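Local atomic coordinates of 2-aminomuconate 6-semialdehyde dehydrogenase (Burkholderia cenocepacia, PDB entry 4U3W), a protein that probably oxidises 2-aminomuconate 6-semialdehyde to 2-aminomuconate with NAD+ as cofactor, as a member of the aldehyde dehydrogenase family. Residues E310-V314 with R428-S432. Residues are numbered along the deposited sequence.
Sequences ERVYV and RVNDS
In the catalytic domain of the aldehyde dehydrogenase fold, helix 422-430 packs on one face of a seven-stranded α/β sheet, and here its C-terminal end meets strand 309-315. R311-V314 is extended, paired with strands 277-281 and 413-419; R311 and Y313 point toward the helix end, where the CA atoms of Y313 and V429 lie 8.5 Å apart. Carbonyls in a helix's last turn lack a full set of helical amide partners, and the long, cationic R311 suits them: its guanidinium, edge on, donates from R311 NH1 to R428 O (3.0 Å) and from R311 NH2 to V429 O (3.1 Å). Y313, chi1 m like R311, has R428 CB over one ring face, and Y313 OH accepts a hydrogen bond from R311 NH1 (2.9 Å). The R428 guanidinium turns a face to Y313 CE1 (3.8 Å from R428 NH2) and is salt-bridged to D400 and E424. The chain leaves the helix through an inverse gamma turn centred on D431, which is salt-bridged to R406. An apolar contact of 4.1 Å joins V429 CG2 and Y313 CD2.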
ATOM      1  N   GLU A 310      -3.166  18.120  30.779  1.00 33.12           N
ATOM      2  CA  GLU A 310      -2.843  18.812  32.015  1.00 31.97           C
ATOM      3  C   GLU A 310      -2.492  20.278  31.764  1.00 33.30           C
ATOM      4  O   GLU A 310      -2.429  21.036  32.723  1.00 33.02           O
ATOM      5  CB  GLU A 310      -1.687  18.079  32.768  1.00 30.17           C
ATOM      6  CG  GLU A 310      -2.191  16.729  33.287  1.00 30.31           C
ATOM      7  CD  GLU A 310      -1.184  15.990  34.237  1.00 31.86           C
ATOM      8  OE1 GLU A 310      -0.029  16.453  34.397  1.00 34.25           O
ATOM      9  OE2 GLU A 310      -1.583  14.968  34.824  1.00 32.05           O
ATOM     10  N   ARG A 311      -2.296  20.676  30.485  1.00 31.51           N
ATOM     11  CA  ARG A 311      -2.136  22.093  30.097  1.00 32.74           C
ATOM     12  C   ARG A 311      -3.314  22.414  29.195  1.00 31.21           C
ATOM     13  O   ARG A 311      -3.697  21.595  28.340  1.00 30.46           O
ATOM     14  CB  ARG A 311      -0.830  22.391  29.320  1.00 32.58           C
ATOM     15  CG  ARG A 311       0.481  22.009  30.048  1.00 35.43           C
ATOM     16  CD  ARG A 311       1.698  22.340  29.191  1.00 36.61           C
ATOM     17  NE  ARG A 311       1.945  21.323  28.129  1.00 37.09           N
ATOM     18  CZ  ARG A 311       2.475  21.615  26.939  1.00 35.92           C
ATOM     19  NH1 ARG A 311       2.757  22.877  26.629  1.00 36.21           N
ATOM     20  NH2 ARG A 311       2.707  20.653  26.045  1.00 37.21           N
ATOM     21  N   VAL A 312      -3.918  23.571  29.417  1.00 31.53           N
ATOM     22  CA  VAL A 312      -4.970  24.081  28.518  1.00 32.98           C
ATOM     23  C   VAL A 312      -4.611  25.514  28.118  1.00 34.84           C
ATOM     24  O   VAL A 312      -4.199  26.303  28.985  1.00 35.67           O
ATOM     25  CB  VAL A 312      -6.384  24.068  29.190  1.00 30.07           C
ATOM     26  CG1 VAL A 312      -7.484  24.505  28.169  1.00 30.77           C
ATOM     27  CG2 VAL A 312      -6.686  22.670  29.746  1.00 30.44           C
ATOM     28  N   TYR A 313      -4.729  25.842  26.816  1.00 34.41           N
ATOM     29  CA  TYR A 313      -4.527  27.216  26.355  1.00 33.34           C
ATOM     30  C   TYR A 313      -5.794  27.719  25.662  1.00 32.40           C
ATOM     31  O   TYR A 313      -6.259  27.106  24.723  1.00 31.93           O
ATOM     32  CB  TYR A 313      -3.343  27.348  25.389  1.00 34.62           C
ATOM     33  CG  TYR A 313      -2.000  26.845  25.976  1.00 35.23           C
ATOM     34  CD1 TYR A 313      -1.234  27.631  26.828  1.00 32.94           C
ATOM     35  CD2 TYR A 313      -1.528  25.588  25.651  1.00 36.38           C
ATOM     36  CE1 TYR A 313       0.012  27.165  27.357  1.00 34.55           C
ATOM     37  CE2 TYR A 313      -0.297  25.095  26.175  1.00 34.66           C
ATOM     38  CZ  TYR A 313       0.449  25.898  27.026  1.00 38.00           C
ATOM     39  OH  TYR A 313       1.617  25.369  27.468  1.00 37.78           O
ATOM     40  N   VAL A 314      -6.324  28.846  26.129  1.00 33.74           N
ATOM     41  CA  VAL A 314      -7.599  29.362  25.615  1.00 36.81           C
ATOM     42  C   VAL A 314      -7.368  30.781  25.104  1.00 37.87           C
ATOM     43  O   VAL A 314      -6.718  31.587  25.767  1.00 38.00           O
ATOM     44  CB  VAL A 314      -8.695  29.340  26.706  1.00 37.09           C
ATOM     45  CG1 VAL A 314     -10.038  29.886  26.187  1.00 35.45           C
ATOM     46  CG2 VAL A 314      -8.864  27.900  27.245  1.00 35.82           C
ATOM     47  N   ARG A 428       4.036  27.461  22.228  1.00 41.20           N
ATOM     48  CA  ARG A 428       3.867  27.086  23.650  1.00 40.89           C
ATOM     49  C   ARG A 428       3.515  25.581  23.810  1.00 37.86           C
ATOM     50  O   ARG A 428       4.001  24.880  24.710  1.00 38.48           O
ATOM     51  CB  ARG A 428       2.792  27.975  24.280  1.00 39.45           C
ATOM     52  CG  ARG A 428       3.236  29.437  24.251  1.00 41.74           C
ATOM     53  CD  ARG A 428       2.228  30.398  24.834  1.00 43.17           C
ATOM     54  NE  ARG A 428       2.035  30.255  26.285  1.00 41.56           N
ATOM     55  CZ  ARG A 428       1.055  30.887  26.938  1.00 42.62           C
ATOM     56  NH1 ARG A 428       0.221  31.665  26.260  1.00 41.60           N
ATOM     57  NH2 ARG A 428       0.892  30.738  28.242  1.00 42.08           N
ATOM     58  N   VAL A 429       2.686  25.089  22.911  1.00 34.08           N
ATOM     59  CA  VAL A 429       2.369  23.670  22.916  1.00 32.88           C
ATOM     60  C   VAL A 429       3.657  22.862  22.706  1.00 33.04           C
ATOM     61  O   VAL A 429       3.915  21.936  23.461  1.00 33.84           O
ATOM     62  CB  VAL A 429       1.314  23.311  21.817  1.00 30.34           C
ATOM     63  CG1 VAL A 429       1.244  21.759  21.604  1.00 29.79           C
ATOM     64  CG2 VAL A 429      -0.067  23.864  22.180  1.00 29.95           C
ATOM     65  N   ASN A 430       4.491  23.251  21.732  1.00 33.13           N
ATOM     66  CA  ASN A 430       5.693  22.454  21.395  1.00 35.72           C
ATOM     67  C   ASN A 430       6.871  22.627  22.352  1.00 38.02           C
ATOM     68  O   ASN A 430       7.810  21.799  22.365  1.00 39.06           O
ATOM     69  CB  ASN A 430       6.142  22.767  19.967  1.00 36.67           C
ATOM     70  CG  ASN A 430       5.192  22.182  18.940  1.00 37.11           C
ATOM     71  OD1 ASN A 430       4.445  21.258  19.255  1.00 37.71           O
ATOM     72  ND2 ASN A 430       5.200  22.724  17.718  1.00 36.14           N
ATOM     73  N   ASP A 431       6.787  23.650  23.193  1.00 36.83           N
ATOM     74  CA  ASP A 431       7.791  23.839  24.240  1.00 41.13           C
ATOM     75  C   ASP A 431       7.629  22.803  25.388  1.00 45.58           C
ATOM     76  O   ASP A 431       7.065  23.081  26.471  1.00 44.39           O
ATOM     77  CB  ASP A 431       7.714  25.275  24.760  1.00 42.06           C
ATOM     78  CG  ASP A 431       8.637  25.504  25.936  1.00 49.46           C
ATOM     79  OD1 ASP A 431       9.699  24.820  26.008  1.00 49.11           O
ATOM     80  OD2 ASP A 431       8.294  26.381  26.772  1.00 52.55           O
ATOM     81  N   SER A 432       8.151  21.601  25.128  1.00 44.66           N
ATOM     82  CA  SER A 432       7.983  20.447  25.996  1.00 42.15           C
ATOM     83  C   SER A 432       9.021  19.367  25.586  1.00 41.67           C
ATOM     84  O   SER A 432       9.342  19.206  24.397  1.00 39.06           O
ATOM     85  CB  SER A 432       6.551  19.887  25.924  1.00 39.32           C
ATOM     86  OG  SER A 432       6.385  18.725  26.741  1.00 40.40           O
TER